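Local coordinates for protein ferredoxin (PDB 1L5P) that carries electrons on a [2Fe-2S] cluster, linking pyruvate:ferredoxin oxidoreductase to hydrogenase, at residues 16-22 and 77-83. Numbering follows the deposited sequence.
Sequences FEDDQTL and ACAITLS. With FES (Fe2/s2 (inorganic) cluster), chain D.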
ATOM      1  N   PHE A  16      -3.530  11.424   3.130  1.00 40.31           N
ATOM      2  CA  PHE A  16      -3.141  10.562   4.227  1.00 42.23           C
ATOM      3  C   PHE A  16      -2.601  11.401   5.358  1.00 45.18           C
ATOM      4  O   PHE A  16      -2.131  12.526   5.153  1.00 46.30           O
ATOM      5  CB  PHE A  16      -2.083   9.544   3.786  1.00 38.54           C
ATOM      6  CG  PHE A  16      -0.752  10.154   3.469  1.00 35.99           C
ATOM      7  CD1 PHE A  16       0.050  10.683   4.478  1.00 35.72           C
ATOM      8  CD2 PHE A  16      -0.307  10.224   2.154  1.00 35.94           C
ATOM      9  CE1 PHE A  16       1.274  11.279   4.182  1.00 35.82           C
ATOM     10  CE2 PHE A  16       0.920  10.818   1.843  1.00 35.44           C
ATOM     11  CZ  PHE A  16       1.710  11.347   2.858  1.00 34.92           C
ATOM     12  N   GLU A  17      -2.677  10.837   6.555  1.00 47.16           N
ATOM     13  CA  GLU A  17      -2.191  11.496   7.751  1.00 48.43           C
ATOM     14  C   GLU A  17      -0.931  10.764   8.194  1.00 47.65           C
ATOM     15  O   GLU A  17      -0.887   9.533   8.176  1.00 48.82           O
ATOM     16  CB  GLU A  17      -3.256  11.415   8.837  1.00 50.85           C
ATOM     17  CG  GLU A  17      -3.956  12.717   9.103  1.00 59.85           C
ATOM     18  CD  GLU A  17      -3.599  13.284  10.463  1.00 68.24           C
ATOM     19  OE1 GLU A  17      -3.867  12.606  11.484  1.00 72.63           O
ATOM     20  OE2 GLU A  17      -3.047  14.407  10.513  1.00 72.18           O
ATOM     21  N   ASP A  18       0.094  11.519   8.569  1.00 45.24           N
ATOM     22  CA  ASP A  18       1.356  10.947   9.032  1.00 43.70           C
ATOM     23  C   ASP A  18       1.123   9.719   9.899  1.00 40.50           C
ATOM     24  O   ASP A  18       0.240   9.726  10.751  1.00 37.13           O
ATOM     25  CB  ASP A  18       2.114  11.970   9.879  1.00 45.90           C
ATOM     26  CG  ASP A  18       3.096  12.792   9.074  1.00 49.69           C
ATOM     27  OD1 ASP A  18       3.504  12.340   7.980  1.00 54.84           O
ATOM     28  OD2 ASP A  18       3.462  13.893   9.540  1.00 50.65           O
ATOM     29  N   ASP A  19       1.928   8.683   9.675  1.00 39.85           N
ATOM     30  CA  ASP A  19       1.876   7.441  10.443  1.00 39.27           C
ATOM     31  C   ASP A  19       0.711   6.517  10.140  1.00 36.68           C
ATOM     32  O   ASP A  19       0.468   5.554  10.853  1.00 38.03           O
ATOM     33  CB  ASP A  19       1.940   7.768  11.931  1.00 41.28           C
ATOM     34  CG  ASP A  19       3.104   8.694  12.262  1.00 47.96           C
ATOM     35  OD1 ASP A  19       4.126   8.649  11.538  1.00 49.08           O
ATOM     36  OD2 ASP A  19       3.002   9.475  13.234  1.00 52.91           O
ATOM     37  N   GLN A  20       0.001   6.815   9.062  1.00 34.12           N
ATOM     38  CA  GLN A  20      -1.123   6.000   8.632  1.00 31.07           C
ATOM     39  C   GLN A  20      -0.542   5.004   7.638  1.00 30.13           C
ATOM     40  O   GLN A  20       0.381   5.339   6.904  1.00 30.42           O
ATOM     41  CB  GLN A  20      -2.165   6.868   7.918  1.00 31.12           C
ATOM     42  CG  GLN A  20      -3.357   7.269   8.762  1.00 29.95           C
ATOM     43  CD  GLN A  20      -4.579   7.594   7.924  1.00 31.22           C
ATOM     44  OE1 GLN A  20      -4.497   8.348   6.951  1.00 29.27           O
ATOM     45  NE2 GLN A  20      -5.724   7.029   8.300  1.00 32.49           N
ATOM     46  N   THR A  21      -1.056   3.782   7.610  1.00 29.12           N
ATOM     47  CA  THR A  21      -0.539   2.820   6.652  1.00 27.27           C
ATOM     48  C   THR A  21      -1.346   2.940   5.377  1.00 26.40           C
ATOM     49  O   THR A  21      -2.495   3.370   5.401  1.00 26.42           O
ATOM     50  CB  THR A  21      -0.655   1.375   7.141  1.00 26.82           C
ATOM     51  OG1 THR A  21      -2.034   0.997   7.180  1.00 28.97           O
ATOM     52  CG2 THR A  21      -0.039   1.229   8.516  1.00 27.45           C
ATOM     53  N   LEU A  22      -0.731   2.557   4.268  1.00 24.77           N
ATOM     54  CA  LEU A  22      -1.388   2.603   2.985  1.00 24.90           C
ATOM     55  C   LEU A  22      -2.653   1.758   3.052  1.00 27.28           C
ATOM     56  O   LEU A  22      -3.664   2.074   2.410  1.00 28.55           O
ATOM     57  CB  LEU A  22      -0.459   2.051   1.914  1.00 22.31           C
ATOM     58  CG  LEU A  22      -1.006   2.173   0.499  1.00 23.68           C
ATOM     59  CD1 LEU A  22      -1.133   3.645   0.132  1.00 20.12           C
ATOM     60  CD2 LEU A  22      -0.089   1.447  -0.451  1.00 22.67           C
ATOM     61  N   ALA A  77       0.428  -3.278   1.421  1.00 24.77           N
ATOM     62  CA  ALA A  77      -0.067  -1.966   1.797  1.00 22.13           C
ATOM     63  C   ALA A  77       0.070  -1.693   3.288  1.00 22.59           C
ATOM     64  O   ALA A  77       0.392  -0.577   3.680  1.00 24.21           O
ATOM     65  CB  ALA A  77      -1.516  -1.822   1.366  1.00 23.79           C
ATOM     66  N   CYS A  78      -0.163  -2.696   4.131  1.00 24.03           N
ATOM     67  CA  CYS A  78      -0.060  -2.464   5.570  1.00 26.67           C
ATOM     68  C   CYS A  78       1.386  -2.394   6.091  1.00 28.86           C
ATOM     69  O   CYS A  78       1.624  -2.015   7.245  1.00 29.29           O
ATOM     70  CB  CYS A  78      -0.848  -3.520   6.351  1.00 28.40           C
ATOM     71  SG  CYS A  78      -0.245  -5.199   6.170  1.00 34.56           S
ATOM     72  N   ALA A  79       2.348  -2.740   5.237  1.00 29.34           N
ATOM     73  CA  ALA A  79       3.757  -2.695   5.610  1.00 27.76           C
ATOM     74  C   ALA A  79       4.320  -1.297   5.353  1.00 29.94           C
ATOM     75  O   ALA A  79       5.427  -0.970   5.780  1.00 31.34           O
ATOM     76  CB  ALA A  79       4.530  -3.713   4.803  1.00 25.36           C
ATOM     77  N   ILE A  80       3.546  -0.473   4.650  1.00 29.54           N
ATOM     78  CA  ILE A  80       3.963   0.881   4.314  1.00 25.27           C
ATOM     79  C   ILE A  80       3.319   1.918   5.218  1.00 27.32           C
ATOM     80  O   ILE A  80       2.111   2.134   5.170  1.00 29.14           O
ATOM     81  CB  ILE A  80       3.610   1.190   2.858  1.00 22.54           C
ATOM     82  CG1 ILE A  80       4.381   0.245   1.941  1.00 17.60           C
ATOM     83  CG2 ILE A  80       3.944   2.630   2.531  1.00 24.41           C
ATOM     84  CD1 ILE A  80       3.865   0.191   0.546  1.00 16.13           C
ATOM     85  N   THR A  81       4.138   2.548   6.053  1.00 28.80           N
ATOM     86  CA  THR A  81       3.676   3.584   6.973  1.00 31.97           C
ATOM     87  C   THR A  81       3.891   4.919   6.273  1.00 35.31           C
ATOM     88  O   THR A  81       5.033   5.319   6.041  1.00 37.52           O
ATOM     89  CB  THR A  81       4.498   3.579   8.280  1.00 31.65           C
ATOM     90  OG1 THR A  81       4.501   2.260   8.839  1.00 32.58           O
ATOM     91  CG2 THR A  81       3.907   4.551   9.288  1.00 28.95           C
ATOM     92  N   LEU A  82       2.803   5.610   5.942  1.00 36.42           N
ATOM     93  CA  LEU A  82       2.892   6.881   5.235  1.00 35.99           C
ATOM     94  C   LEU A  82       3.346   8.081   6.057  1.00 38.60           C
ATOM     95  O   LEU A  82       2.929   8.276   7.203  1.00 38.70           O
ATOM     96  CB  LEU A  82       1.557   7.195   4.570  1.00 33.09           C
ATOM     97  CG  LEU A  82       1.141   6.143   3.543  1.00 31.30           C
ATOM     98  CD1 LEU A  82      -0.306   6.359   3.180  1.00 31.82           C
ATOM     99  CD2 LEU A  82       2.018   6.227   2.309  1.00 28.42           C
ATOM    100  N   SER A  83       4.213   8.882   5.441  1.00 39.99           N
ATOM    101  CA  SER A  83       4.755  10.090   6.048  1.00 41.85           C
ATOM    102  C   SER A  83       4.996  11.107   4.935  1.00 42.87           C
ATOM    103  O   SER A  83       4.811  10.803   3.749  1.00 42.69           O
ATOM    104  CB  SER A  83       6.071   9.783   6.754  1.00 45.30           C
ATOM    105  OG  SER A  83       6.877   8.925   5.956  1.00 50.05           O
TER
HETATM  106 FE1  FES D  94      -2.591  -8.925   6.229  1.00 29.89          FE
HETATM  107 FE2  FES D  94      -1.474  -6.706   5.111  1.00 32.50          FE
HETATM  108  S1  FES D  94      -0.526  -8.715   5.365  1.00 33.00           S
HETATM  109  S2  FES D  94      -3.555  -6.899   5.972  1.00 30.45           S
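The carbonyl oxygen of Ile80 accepts the backbone N-H of Leu22 at 3.0 Å, a hydrogen bond supplemented by a weaker C-H...O contact from Thr21 CA to the same oxygen. Further along, Leu82 is held through both its N and its O: Leu82 N donates to Gln20 O at 2.6 Å, and Leu82 O receives Asp19 N almost in line with the carbonyl bond. Asp19 belongs to the type II turn of residues 17-20, where Gln20 OE1 accepts Glu17 N in addition to the turn's own bond from Gln20 N to Glu17 O. On the side of the pairing that carries the Leu82 side chain, its CB lies over one face of the Phe16 ring, 4.0 Å from the centroid. Leu82 CD1 reaches the CB of Phe16 at 3.7 Å and also touches Leu22 CD1. With CG anti to the backbone N (chi1 -175°), Leu22 brings CD2 to 4.0 Å from Ala77 CB. Val25 of helix 22-27 adds to the apolar cluster around Phe16 and Leu82. Thr21, the N-cap of that helix, hydrogen-bonds through OG1 to Thr24. At the other end of the contact, Cys78 SG binds the iron FE2 at 2.2 Å, a metal shared with Cys47. Through three backbone bonds, this short, irregular antiparallel contact joins the helix start to the segment carrying the last cysteine ligand in the beta-grasp fold of [2Fe-2S] ferredoxins.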